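Local coordinates for protein DNA-(apurinic or apyrimidinic site) endonuclease 2 (Xenopus laevis, PDB 6WCD) that acts in DNA base excision repair as a 3'-5' exonuclease and a weak AP endonuclease, with magnesium or manganese as cofactor, at residues I3-N7 against I180-V184; Q79-E83 against G94-Y99; R118-H124 against L136-Y142; N252-W257 against N267-D273. The contacts are given in a common frame with arbitrary orientation. Numbering follows the deposited sequence.

These contacts lie in the catalytic domain. Strand 2-7 opens the chain. Its contact with 180-184, interaction 1, closes a loop of 172 residues and joins the two sheets of the sandwich. Interactions 2 and 3 nest inside this loop, in series. Interaction 2 closes a loop of 10 residues, interaction 3 a beta hairpin. They share a sheet: Gln79 N bonds to Gln123 O and Glu82 O to Leu121 N, backbone to backbone. On the hairpin's other side, Leu181 bonds to Ile139 and Val141. Interaction 4 follows in series, crosses none of the others, and closes a loop of 9 residues holding helix 263-266. It meets interaction 1 where Val184 bonds to Ile272, beside the catalytic residues.

Interaction 1 (I3-N7 against I180-V184); sequences IVSWN and ILGDV
This is a buried contact between the two sheets of the DNase I-like sandwich, and it leads into the active site. Residues 3-7 are extended strand. Leu181 is extended (phi -136°, psi 153°), and the chain turns a corner at Gly182 (phi 138°, psi -158°), a conformation that suits glycine. The touching parts run nearly parallel, 13° apart. Ser5 lies across from Gly182 (CA-CA 5.7 Å) and Asn7 from Asp183 (6.5 Å). Ile3, Ser5 and Asn7 all point toward the other segment, each with chi1 t. Leu181 (chi1 p) and Asp183 (chi1 t) point back. Ile3 CD1 packs on Leu181 CD1 at 3.7 Å. Ser5 OG lies 3.2 Å from Gly182 CA but bonds to Gln33. At the active-site end, Asn7 ND2 donates to Asp183 OD2 at 2.9 Å. Asp183 is an active-site proton donor/acceptor, and the Asn7 side chain is about 4 Å from the bound magnesium. Strand 2-7 sits between strands 29-33 and 303-307; strand 177-181 sits between 133-142 and 269-278.

Interaction 2 (Q79-E83 against G94-Y99); sequences QAAEE and GSVGCY
Backbone bonding between these segments is slight. Residues 80-83 are strand, with phi near -155° for Ala80 to Glu82. Residues 94-99 form an irregular loop that crosses it, the touching parts 57° apart. Ala80 CA lies 4.8 Å from Gly94 CA, and Glu82 CA 5.1 Å from Ser95 CA. One main-chain bond joins them, from Ala81 N to Gly94 O (2.9 Å, 166°). Gly94 (phi 83°) and Gly97 (phi 71°) have positive phi, which favours glycine. The strand belongs to the edge of the larger sheet. There Gln79 and Ala80 both face Gln123 in a classic beta bulge. Glu82 and Glu83 also lie in a proposed Claspin-like CKB motif. The side-chain bonds centre on Glu82, whose extended chain (chi1 t, chi2 t) reaches the loop. Its OE1 accepts from Val96 N (2.8 Å) and Gly97 N (3.0 Å), so two successive amides meet one oxygen. Its OE2 accepts from Tyr99 OH at 2.6 Å, lying at the edge of the ring. Apolar packing is small: Ala80 CB meets Val96 CG2 at 4.2 Å. Arg167 of helix 152-173 bonds to Gly97 O and touches the side chains of Val96 and Tyr99.

Interaction 3 (R118-H124 against L136-Y142); sequences RAVLTQH and LTVINVY
Strands 119-124 and 136-142 pair antiparallel as a beta hairpin, axes 4.6 Å and directions 163° apart. Both segments are extended (phi about -100° to -150°, psi about 95° to 145°), except Arg118 (psi -1°). Leu136 and His124 form a hydrogen-bonded pair, N to O 2.8 Å in both directions. Thr137 (chi1 m) faces Gln123 (chi1 t) in a non-hydrogen-bonded pair (CA-CA 4.3 Å), and Gln123 NE2 donates to Thr137 OG1 at 2.9 Å. Val138 pairs with Thr122: Val138 N to Thr122 O is 2.8 Å and Thr122 N to Val138 O 3.0 Å. One water donates to Val138 O (3.1 Å) and bonds to Thr122 OG1 (3.0 Å). Thr122 (chi1 p) and His124 (chi1 m) also bond, OG1 to NE2, at 2.8 Å. Ile139 CG1 meets Leu121 CG at 3.9 Å. Asn140 pairs with Val120: Asn140 N to Val120 O is 2.9 Å and Val120 N to Asn140 O 3.1 Å. Its side chain bonds to Gln33 and Thr70. Val141 CG1 meets Ala119 CB at 4.2 Å. Tyr142, an active-site residue by similarity, bonds through N to Arg118 O (2.9 Å) and through O to Arg118 NH2 (3.0 Å). Arg118 NE forms a salt bridge with Glu116. Val120, Thr122, His124, Val138 and Asn140 face strands 29-33 and 68-72 of the other sheet. Strand 80-83 pairs with 119-127, and 177-181 with 133-142.

Interaction 4 (N252-W257 against N267-D273); sequences NAFTCW and NYGTRID
The Phe254 ring (chi1 m) lays one face over the backbone of Gly269, with Phe254 CG 3.6 Å from Gly269 C. Gly269 is extended (phi -150°, psi 180°) and has no room for a side chain: an ideal CB would clash with Trp257 CD1 and Cys256 O. The two segments run antiparallel here, but only loosely paired. Inverse gamma turns are centred on Ala253 and Tyr268. Cys256 and Thr270 form a hydrogen-bonded pair (CA-CA 5.5 Å). Thr270 N donates to Cys256 O at 3.0 Å. Thr270 O accepts from Thr255 N at 2.9 Å and, weakly, from Cys256 N at 3.1 Å. Thr255 and Cys256 thus both face Thr270, a classic beta bulge. At one end Asn267, just past helix 263-266 and with positive phi (57°), accepts Trp257 NE1 on OD1 at 2.9 Å. A water donates to Asn267 OD1 (3.1 Å) and to Asn252 O (3.2 Å). Cys256 CB rests on Ile272 CG1 at 3.9 Å. Thr255 points toward the other segment, and with chi1 p its OG1 donates to Asp273 OD2 at 2.7 Å and accepts from Ile272 N at 3.2 Å. Arg271 forms salt bridges with Asp241 and Asp192. Asp273 OD2 is also bonded to His300 ND1. This Asp-His pair is typical of the active site of the AP/ExoA family, and Asp273 is probably important for catalysis, as in its relatives.

Interaction 1 (I3-N7 against I180-V184)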
loop_
_atom_site.group_PDB
_atom_site.type_symbol
_atom_site.label_atom_id
_atom_site.label_comp_id
_atom_site.label_asym_id
_atom_site.label_seq_id
_atom_site.Cartn_x
_atom_site.Cartn_y
_atom_site.Cartn_z
ATOM N N ILE A 3 2.377 6.298 9.840
ATOM C CA ILE A 3 2.474 5.392 8.700
ATOM C C ILE A 3 2.537 6.190 7.409
ATOM O O ILE A 3 1.823 7.175 7.220
ATOM C CB ILE A 3 1.300 4.398 8.675
ATOM C CG1 ILE A 3 1.476 3.364 7.568
ATOM C CG2 ILE A 3 -0.032 5.132 8.542
ATOM C CD1 ILE A 3 0.633 2.149 7.793
ATOM N N VAL A 4 3.448 5.790 6.533
ATOM C CA VAL A 4 3.695 6.459 5.275
ATOM C C VAL A 4 3.436 5.476 4.150
ATOM O O VAL A 4 3.749 4.282 4.271
ATOM C CB VAL A 4 5.133 6.991 5.193
ATOM C CG1 VAL A 4 5.550 7.351 3.773
ATOM C CG2 VAL A 4 5.316 8.186 6.081
ATOM N N SER A 5 2.904 5.984 3.065
ATOM C CA SER A 5 2.771 5.245 1.799
ATOM C C SER A 5 3.434 6.062 0.697
ATOM O O SER A 5 3.240 7.274 0.617
ATOM C CB SER A 5 1.312 5.014 1.449
ATOM O OG SER A 5 1.141 4.255 0.292
ATOM N N TRP A 6 4.198 5.401 -0.170
ATOM C CA TRP A 6 4.897 6.107 -1.232
ATOM C C TRP A 6 5.157 5.214 -2.423
ATOM O O TRP A 6 5.833 4.182 -2.300
ATOM C CB TRP A 6 6.230 6.652 -0.724
ATOM C CG TRP A 6 6.959 7.606 -1.653
ATOM C CD1 TRP A 6 6.434 8.337 -2.715
ATOM C CD2 TRP A 6 8.336 7.952 -1.589
ATOM N NE1 TRP A 6 7.399 9.111 -3.249
ATOM C CE2 TRP A 6 8.606 8.860 -2.604
ATOM C CE3 TRP A 6 9.390 7.557 -0.751
ATOM C CZ2 TRP A 6 9.857 9.434 -2.818
ATOM C CZ3 TRP A 6 10.637 8.073 -0.986
ATOM C CH2 TRP A 6 10.885 9.017 -1.981
ATOM N N ASN A 7 4.659 5.613 -3.599
ATOM C CA ASN A 7 5.037 4.956 -4.847
ATOM C C ASN A 7 6.361 5.590 -5.228
ATOM O O ASN A 7 6.435 6.769 -5.613
ATOM C CB ASN A 7 4.003 5.138 -5.931
ATOM C CG ASN A 7 4.455 4.519 -7.238
ATOM O OD1 ASN A 7 5.623 4.529 -7.579
ATOM N ND2 ASN A 7 3.513 3.991 -7.991
ATOM N N ILE A 180 -5.838 0.125 4.163
ATOM C CA ILE A 180 -5.424 -0.151 2.783
ATOM C C ILE A 180 -4.690 1.091 2.338
ATOM O O ILE A 180 -5.275 2.187 2.340
ATOM C CB ILE A 180 -6.579 -0.446 1.847
ATOM C CG1 ILE A 180 -7.399 -1.633 2.314
ATOM C CG2 ILE A 180 -5.994 -0.724 0.424
ATOM C CD1 ILE A 180 -8.728 -1.725 1.655
ATOM N N LEU A 181 -3.429 0.968 1.955
ATOM C CA LEU A 181 -2.717 2.120 1.463
ATOM C C LEU A 181 -1.923 1.810 0.238
ATOM O O LEU A 181 -1.567 0.650 -0.023
ATOM C CB LEU A 181 -1.857 2.701 2.545
ATOM C CG LEU A 181 -0.641 1.929 3.005
ATOM C CD1 LEU A 181 -0.096 2.624 4.242
ATOM C CD2 LEU A 181 -0.872 0.558 3.397
ATOM N N GLY A 182 -1.708 2.821 -0.556
ATOM C CA GLY A 182 -0.852 2.655 -1.702
ATOM C C GLY A 182 -1.426 3.338 -2.896
ATOM O O GLY A 182 -2.186 4.296 -2.785
ATOM N N ASP A 183 -0.980 2.890 -4.067
ATOM C CA ASP A 183 -1.250 3.503 -5.350
ATOM C C ASP A 183 -2.441 2.770 -5.916
ATOM O O ASP A 183 -2.328 1.634 -6.410
ATOM C CB ASP A 183 -0.057 3.425 -6.281
ATOM C CG ASP A 183 -0.306 4.035 -7.641
ATOM O OD1 ASP A 183 -1.483 4.425 -7.979
ATOM O OD2 ASP A 183 0.686 4.138 -8.425
ATOM N N VAL A 184 -3.603 3.370 -5.720
ATOM C CA VAL A 184 -4.849 2.785 -6.239
ATOM C C VAL A 184 -5.034 3.043 -7.716
ATOM O O VAL A 184 -5.816 2.341 -8.394
ATOM C CB VAL A 184 -5.988 3.334 -5.350
ATOM C CG1 VAL A 184 -7.341 2.960 -5.872
ATOM C CG2 VAL A 184 -5.830 2.837 -3.931
#

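Interaction 2 (Q79-E83 against G94-Y99)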
loop_
_atom_site.group_PDB
_atom_site.type_symbol
_atom_site.label_atom_id
_atom_site.label_comp_id
_atom_site.label_asym_id
_atom_site.label_seq_id
_atom_site.Cartn_x
_atom_site.Cartn_y
_atom_site.Cartn_z
ATOM N N GLN A 79 3.041 -9.301 13.967
ATOM C CA GLN A 79 2.788 -10.655 14.421
ATOM C C GLN A 79 2.611 -11.616 13.267
ATOM O O GLN A 79 2.839 -12.825 13.431
ATOM C CB GLN A 79 1.549 -10.677 15.336
ATOM C CG GLN A 79 1.786 -10.157 16.776
ATOM C CD GLN A 79 1.993 -8.655 16.927
ATOM O OE1 GLN A 79 1.643 -7.863 16.057
ATOM N NE2 GLN A 79 2.543 -8.253 18.077
ATOM N N ALA A 80 2.226 -11.121 12.097
ATOM C CA ALA A 80 1.987 -11.947 10.941
ATOM C C ALA A 80 2.237 -11.110 9.697
ATOM O O ALA A 80 2.129 -9.889 9.710
ATOM C CB ALA A 80 0.566 -12.501 10.920
ATOM N N ALA A 81 2.540 -11.784 8.598
ATOM C CA ALA A 81 2.789 -11.096 7.338
ATOM C C ALA A 81 2.597 -12.077 6.191
ATOM O O ALA A 81 2.921 -13.259 6.314
ATOM C CB ALA A 81 4.205 -10.500 7.264
ATOM N N GLU A 82 2.066 -11.587 5.089
ATOM C CA GLU A 82 1.719 -12.440 3.961
ATOM C C GLU A 82 1.786 -11.683 2.660
ATOM O O GLU A 82 1.352 -10.532 2.609
ATOM C CB GLU A 82 0.307 -13.003 4.192
ATOM C CG GLU A 82 -0.118 -14.074 3.234
ATOM C CD GLU A 82 -1.499 -14.695 3.567
ATOM O OE1 GLU A 82 -2.020 -14.487 4.671
ATOM O OE2 GLU A 82 -2.037 -15.404 2.704
ATOM N N GLU A 83 2.254 -12.329 1.580
ATOM C CA GLU A 83 2.274 -11.760 0.253
ATOM C C GLU A 83 0.928 -12.003 -0.435
ATOM O O GLU A 83 0.340 -13.092 -0.314
ATOM C CB GLU A 83 3.342 -12.472 -0.593
ATOM C CG GLU A 83 4.660 -11.915 -0.754
ATOM C CD GLU A 83 5.343 -12.681 -1.904
ATOM O OE1 GLU A 83 5.308 -12.187 -3.053
ATOM O OE2 GLU A 83 5.828 -13.809 -1.660
ATOM N N GLY A 94 2.857 -18.062 10.038
ATOM C CA GLY A 94 2.950 -16.625 10.227
ATOM C C GLY A 94 2.143 -15.816 9.248
ATOM O O GLY A 94 2.437 -14.625 9.067
ATOM N N SER A 95 1.119 -16.407 8.644
ATOM C CA SER A 95 0.291 -15.752 7.631
ATOM C C SER A 95 -0.942 -15.079 8.256
ATOM O O SER A 95 -1.283 -15.261 9.429
ATOM C CB SER A 95 -0.169 -16.763 6.582
ATOM O OG SER A 95 -1.119 -17.661 7.152
ATOM N N VAL A 96 -1.636 -14.294 7.430
ATOM C CA VAL A 96 -2.756 -13.478 7.893
ATOM C C VAL A 96 -4.095 -14.177 7.724
ATOM O O VAL A 96 -4.995 -14.051 8.555
ATOM C CB VAL A 96 -2.744 -12.154 7.115
ATOM C CG1 VAL A 96 -4.016 -11.389 7.359
ATOM C CG2 VAL A 96 -1.475 -11.354 7.467
ATOM N N GLY A 97 -4.294 -14.866 6.604
ATOM C CA GLY A 97 -5.569 -15.553 6.441
ATOM C C GLY A 97 -6.753 -14.615 6.198
ATOM O O GLY A 97 -6.618 -13.475 5.768
ATOM N N CYS A 98 -7.945 -15.132 6.506
ATOM C CA CYS A 98 -9.214 -14.423 6.289
ATOM C C CYS A 98 -9.360 -14.002 4.821
ATOM O O CYS A 98 -9.348 -12.831 4.482
ATOM C CB CYS A 98 -9.326 -13.160 7.157
ATOM S SG CYS A 98 -9.192 -13.475 8.914
ATOM N N TYR A 99 -9.508 -15.009 3.959
ATOM C CA TYR A 99 -9.463 -14.762 2.511
ATOM C C TYR A 99 -10.769 -14.241 1.905
ATOM O O TYR A 99 -10.727 -13.543 0.875
ATOM C CB TYR A 99 -9.025 -16.050 1.836
ATOM C CG TYR A 99 -7.611 -16.403 2.221
ATOM C CD1 TYR A 99 -6.558 -15.604 1.839
ATOM C CD2 TYR A 99 -7.340 -17.483 3.007
ATOM C CE1 TYR A 99 -5.258 -15.910 2.221
ATOM C CE2 TYR A 99 -6.038 -17.796 3.389
ATOM C CZ TYR A 99 -5.009 -17.008 2.987
ATOM O OH TYR A 99 -3.713 -17.316 3.382
#

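Interaction 3 (R118-H124 against L136-Y142)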
loop_
_atom_site.group_PDB
_atom_site.type_symbol
_atom_site.label_atom_id
_atom_site.label_comp_id
_atom_site.label_asym_id
_atom_site.label_seq_id
_atom_site.Cartn_x
_atom_site.Cartn_y
_atom_site.Cartn_z
ATOM N N ARG A 118 2.195 -7.130 -6.191
ATOM C CA ARG A 118 1.372 -5.948 -5.999
ATOM C C ARG A 118 0.723 -5.795 -4.639
ATOM O O ARG A 118 0.012 -4.815 -4.409
ATOM C CB ARG A 118 0.259 -5.951 -7.056
ATOM C CG ARG A 118 0.803 -5.794 -8.471
ATOM C CD ARG A 118 -0.321 -5.701 -9.517
ATOM N NE ARG A 118 0.284 -5.508 -10.815
ATOM C CZ ARG A 118 0.811 -4.383 -11.258
ATOM N NH1 ARG A 118 1.436 -4.340 -12.411
ATOM N NH2 ARG A 118 0.660 -3.275 -10.560
ATOM N N ALA A 119 0.904 -6.725 -3.728
ATOM C CA ALA A 119 0.307 -6.597 -2.404
ATOM C C ALA A 119 1.137 -7.302 -1.342
ATOM O O ALA A 119 1.631 -8.420 -1.559
ATOM C CB ALA A 119 -1.097 -7.174 -2.377
ATOM N N VAL A 120 1.278 -6.678 -0.197
ATOM C CA VAL A 120 1.869 -7.309 0.972
ATOM C C VAL A 120 1.041 -6.859 2.173
ATOM O O VAL A 120 0.600 -5.702 2.252
ATOM C CB VAL A 120 3.382 -7.017 1.096
ATOM C CG1 VAL A 120 3.658 -5.610 1.359
ATOM C CG2 VAL A 120 4.031 -7.930 2.157
ATOM N N LEU A 121 0.769 -7.800 3.039
ATOM C CA LEU A 121 -0.044 -7.589 4.244
ATOM C C LEU A 121 0.798 -7.812 5.481
ATOM O O LEU A 121 1.518 -8.814 5.586
ATOM C CB LEU A 121 -1.244 -8.531 4.317
ATOM C CG LEU A 121 -2.352 -8.202 3.312
ATOM C CD1 LEU A 121 -1.971 -8.463 1.896
ATOM C CD2 LEU A 121 -3.619 -8.973 3.707
ATOM N N THR A 122 0.699 -6.875 6.440
ATOM C CA THR A 122 1.359 -7.039 7.737
ATOM C C THR A 122 0.305 -6.815 8.817
ATOM O O THR A 122 -0.595 -5.993 8.645
ATOM C CB THR A 122 2.564 -6.096 7.904
ATOM O OG1 THR A 122 2.212 -4.738 7.692
ATOM C CG2 THR A 122 3.741 -6.422 6.966
ATOM N N GLN A 123 0.387 -7.594 9.890
ATOM C CA GLN A 123 -0.601 -7.505 10.951
ATOM C C GLN A 123 0.106 -7.160 12.244
ATOM O O GLN A 123 1.074 -7.814 12.618
ATOM C CB GLN A 123 -1.365 -8.823 11.042
ATOM C CG GLN A 123 -2.541 -8.820 11.930
ATOM C CD GLN A 123 -3.360 -10.076 11.700
ATOM O OE1 GLN A 123 -3.066 -11.122 12.281
ATOM N NE2 GLN A 123 -4.357 -9.991 10.827
ATOM N N HIS A 124 -0.418 -6.135 12.927
ATOM C CA HIS A 124 0.224 -5.473 14.049
ATOM C C HIS A 124 -0.755 -5.447 15.212
ATOM O O HIS A 124 -1.907 -5.039 15.049
ATOM C CB HIS A 124 0.589 -4.030 13.661
ATOM C CG HIS A 124 1.383 -3.929 12.391
ATOM N ND1 HIS A 124 2.754 -3.871 12.368
ATOM C CD2 HIS A 124 0.984 -3.944 11.095
ATOM C CE1 HIS A 124 3.165 -3.857 11.105
ATOM N NE2 HIS A 124 2.120 -3.888 10.317
ATOM N N LEU A 136 -4.388 -4.634 13.924
ATOM C CA LEU A 136 -4.419 -3.734 12.770
ATOM C C LEU A 136 -3.726 -4.433 11.619
ATOM O O LEU A 136 -2.540 -4.786 11.717
ATOM C CB LEU A 136 -3.694 -2.453 13.090
ATOM C CG LEU A 136 -3.473 -1.514 11.944
ATOM C CD1 LEU A 136 -4.790 -0.956 11.436
ATOM C CD2 LEU A 136 -2.575 -0.334 12.360
ATOM N N THR A 137 -4.454 -4.641 10.526
ATOM C CA THR A 137 -3.861 -5.215 9.336
ATOM C C THR A 137 -3.632 -4.122 8.314
ATOM O O THR A 137 -4.560 -3.377 7.984
ATOM C CB THR A 137 -4.751 -6.312 8.762
ATOM O OG1 THR A 137 -4.948 -7.330 9.737
ATOM C CG2 THR A 137 -4.067 -6.993 7.581
ATOM N N VAL A 138 -2.397 -4.007 7.816
ATOM C CA VAL A 138 -1.975 -3.046 6.818
ATOM C C VAL A 138 -1.826 -3.759 5.483
ATOM O O VAL A 138 -1.036 -4.712 5.358
ATOM C CB VAL A 138 -0.652 -2.392 7.257
ATOM C CG1 VAL A 138 -0.139 -1.490 6.201
ATOM C CG2 VAL A 138 -0.821 -1.666 8.564
ATOM N N ILE A 139 -2.605 -3.333 4.487
ATOM C CA ILE A 139 -2.598 -3.911 3.168
ATOM C C ILE A 139 -1.978 -2.896 2.237
ATOM O O ILE A 139 -2.598 -1.876 1.958
ATOM C CB ILE A 139 -4.015 -4.239 2.719
ATOM C CG1 ILE A 139 -4.726 -5.080 3.779
ATOM C CG2 ILE A 139 -3.997 -4.961 1.377
ATOM C CD1 ILE A 139 -6.171 -5.502 3.401
ATOM N N ASN A 140 -0.783 -3.190 1.756
ATOM C CA ASN A 140 0.049 -2.285 0.953
ATOM C C ASN A 140 -0.088 -2.734 -0.502
ATOM O O ASN A 140 0.330 -3.851 -0.841
ATOM C CB ASN A 140 1.489 -2.386 1.453
ATOM C CG ASN A 140 2.490 -1.659 0.603
ATOM O OD1 ASN A 140 2.104 -0.943 -0.312
ATOM N ND2 ASN A 140 3.771 -1.850 0.890
ATOM N N VAL A 141 -0.690 -1.900 -1.366
ATOM C CA VAL A 141 -1.044 -2.312 -2.742
ATOM C C VAL A 141 -0.505 -1.378 -3.795
ATOM O O VAL A 141 -0.436 -0.149 -3.616
ATOM C CB VAL A 141 -2.560 -2.471 -2.940
ATOM C CG1 VAL A 141 -3.106 -3.535 -2.058
ATOM C CG2 VAL A 141 -3.331 -1.170 -2.649
ATOM N N TYR A 142 -0.099 -1.957 -4.939
ATOM C CA TYR A 142 0.266 -1.248 -6.159
ATOM C C TYR A 142 -0.683 -1.737 -7.233
ATOM O O TYR A 142 -0.441 -2.776 -7.830
ATOM C CB TYR A 142 1.738 -1.486 -6.527
ATOM C CG TYR A 142 2.225 -0.848 -7.813
ATOM C CD1 TYR A 142 1.882 0.445 -8.151
ATOM C CD2 TYR A 142 3.009 -1.545 -8.709
ATOM C CE1 TYR A 142 2.304 1.032 -9.351
ATOM C CE2 TYR A 142 3.439 -0.980 -9.886
ATOM C CZ TYR A 142 3.094 0.310 -10.210
ATOM O OH TYR A 142 3.520 0.868 -11.405
HETATM O O HOH W 1 1.977 -4.170 4.801
#

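Interaction 4 (N252-W257 against N267-D273)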
loop_
_atom_site.group_PDB
_atom_site.type_symbol
_atom_site.label_atom_id
_atom_site.label_comp_id
_atom_site.label_asym_id
_atom_site.label_seq_id
_atom_site.Cartn_x
_atom_site.Cartn_y
_atom_site.Cartn_z
ATOM N N ASN A 252 -5.988 21.076 -5.187
ATOM C CA ASN A 252 -4.619 20.839 -5.704
ATOM C C ASN A 252 -3.795 19.916 -4.846
ATOM O O ASN A 252 -2.558 20.007 -4.773
ATOM C CB ASN A 252 -3.898 22.177 -5.883
ATOM C CG ASN A 252 -4.679 23.122 -6.747
ATOM O OD1 ASN A 252 -4.938 24.273 -6.370
ATOM N ND2 ASN A 252 -5.097 22.643 -7.901
ATOM N N ALA A 253 -4.434 18.971 -4.176
ATOM C CA ALA A 253 -3.721 18.106 -3.279
ATOM C C ALA A 253 -3.361 16.843 -4.054
ATOM O O ALA A 253 -3.904 15.772 -3.816
ATOM C CB ALA A 253 -4.579 17.751 -2.086
ATOM N N PHE A 254 -2.394 16.972 -4.945
ATOM C CA PHE A 254 -2.038 15.863 -5.806
ATOM C C PHE A 254 -0.840 15.071 -5.283
ATOM O O PHE A 254 -0.070 15.558 -4.440
ATOM C CB PHE A 254 -1.748 16.358 -7.216
ATOM C CG PHE A 254 -2.878 17.212 -7.801
ATOM C CD1 PHE A 254 -4.210 16.894 -7.555
ATOM C CD2 PHE A 254 -2.577 18.307 -8.563
ATOM C CE1 PHE A 254 -5.240 17.672 -8.080
ATOM C CE2 PHE A 254 -3.598 19.087 -9.109
ATOM C CZ PHE A 254 -4.929 18.748 -8.863
ATOM N N THR A 255 -0.733 13.816 -5.722
ATOM C CA THR A 255 0.344 12.933 -5.303
ATOM C C THR A 255 1.182 12.406 -6.452
ATOM O O THR A 255 2.157 11.669 -6.218
ATOM C CB THR A 255 -0.186 11.758 -4.502
ATOM O OG1 THR A 255 -1.045 10.924 -5.296
ATOM C CG2 THR A 255 -0.910 12.235 -3.279
ATOM N N CYS A 256 0.799 12.702 -7.702
ATOM C CA CYS A 256 1.426 12.108 -8.864
ATOM C C CYS A 256 1.441 13.108 -9.983
ATOM O O CYS A 256 0.386 13.694 -10.305
ATOM C CB CYS A 256 0.695 10.840 -9.278
ATOM S SG CYS A 256 1.463 9.984 -10.726
ATOM N N TRP A 257 2.618 13.252 -10.640
ATOM C CA TRP A 257 2.835 14.143 -11.775
ATOM C C TRP A 257 3.726 13.388 -12.757
ATOM O O TRP A 257 4.762 12.809 -12.355
ATOM C CB TRP A 257 3.531 15.446 -11.373
ATOM C CG TRP A 257 2.923 16.195 -10.207
ATOM C CD1 TRP A 257 2.100 17.241 -10.262
ATOM C CD2 TRP A 257 3.115 15.891 -8.812
ATOM N NE1 TRP A 257 1.754 17.656 -8.995
ATOM C CE2 TRP A 257 2.363 16.811 -8.085
ATOM C CE3 TRP A 257 3.855 14.928 -8.137
ATOM C CZ2 TRP A 257 2.330 16.825 -6.729
ATOM C CZ3 TRP A 257 3.824 14.947 -6.733
ATOM C CH2 TRP A 257 3.058 15.850 -6.066
ATOM N N ASN A 267 1.962 21.795 -11.544
ATOM C CA ASN A 267 0.944 21.032 -10.805
ATOM C C ASN A 267 -0.058 20.384 -11.764
ATOM O O ASN A 267 -1.272 20.336 -11.545
ATOM C CB ASN A 267 0.239 21.886 -9.762
ATOM C CG ASN A 267 -0.196 21.083 -8.555
ATOM O OD1 ASN A 267 0.481 20.100 -8.111
ATOM N ND2 ASN A 267 -1.319 21.492 -7.985
ATOM N N TYR A 268 0.474 19.855 -12.831
ATOM C CA TYR A 268 -0.283 18.985 -13.726
ATOM C C TYR A 268 -0.274 17.602 -13.092
ATOM O O TYR A 268 0.613 16.764 -13.346
ATOM C CB TYR A 268 0.373 19.027 -15.075
ATOM C CG TYR A 268 -0.186 18.136 -16.185
ATOM C CD1 TYR A 268 -1.191 18.574 -16.973
ATOM C CD2 TYR A 268 0.399 16.909 -16.442
ATOM C CE1 TYR A 268 -1.641 17.811 -18.061
ATOM C CE2 TYR A 268 -0.040 16.143 -17.507
ATOM C CZ TYR A 268 -1.064 16.605 -18.283
ATOM O OH TYR A 268 -1.510 15.892 -19.377
ATOM N N GLY A 269 -1.249 17.357 -12.226
ATOM C CA GLY A 269 -1.241 16.167 -11.386
ATOM C C GLY A 269 -2.589 15.605 -10.982
ATOM O O GLY A 269 -3.651 16.136 -11.317
ATOM N N THR A 270 -2.517 14.515 -10.212
ATOM C CA THR A 270 -3.691 13.775 -9.759
ATOM C C THR A 270 -3.399 13.203 -8.388
ATOM O O THR A 270 -2.246 12.944 -8.068
ATOM C CB THR A 270 -4.043 12.627 -10.705
ATOM O OG1 THR A 270 -3.990 13.072 -12.066
ATOM C CG2 THR A 270 -5.415 12.145 -10.391
ATOM N N ARG A 271 -4.454 12.983 -7.574
ATOM C CA ARG A 271 -4.309 12.295 -6.280
ATOM C C ARG A 271 -4.757 10.829 -6.465
ATOM O O ARG A 271 -5.959 10.572 -6.657
ATOM C CB ARG A 271 -5.101 12.955 -5.164
ATOM C CG ARG A 271 -4.760 12.310 -3.767
ATOM C CD ARG A 271 -5.447 13.021 -2.608
ATOM N NE ARG A 271 -6.883 12.830 -2.680
ATOM C CZ ARG A 271 -7.582 11.966 -1.958
ATOM N NH1 ARG A 271 -7.009 11.215 -1.038
ATOM N NH2 ARG A 271 -8.880 11.848 -2.192
ATOM N N ILE A 272 -3.803 9.900 -6.456
ATOM C CA ILE A 272 -4.081 8.478 -6.688
ATOM C C ILE A 272 -3.458 7.607 -5.596
ATOM O O ILE A 272 -3.543 6.356 -5.692
ATOM C CB ILE A 272 -3.643 8.006 -8.092
ATOM C CG1 ILE A 272 -2.147 8.277 -8.325
ATOM C CG2 ILE A 272 -4.562 8.616 -9.166
ATOM C CD1 ILE A 272 -1.624 7.606 -9.583
ATOM N N ASP A 273 -2.861 8.210 -4.596
ATOM C CA ASP A 273 -2.277 7.528 -3.445
ATOM C C ASP A 273 -3.101 7.841 -2.207
ATOM O O ASP A 273 -3.384 9.006 -1.895
ATOM C CB ASP A 273 -0.856 8.011 -3.310
ATOM C CG ASP A 273 -0.021 7.662 -4.543
ATOM O OD1 ASP A 273 0.348 6.438 -4.700
ATOM O OD2 ASP A 273 0.262 8.542 -5.399
HETATM O O HOH W 2 0.676 19.886 -5.059
#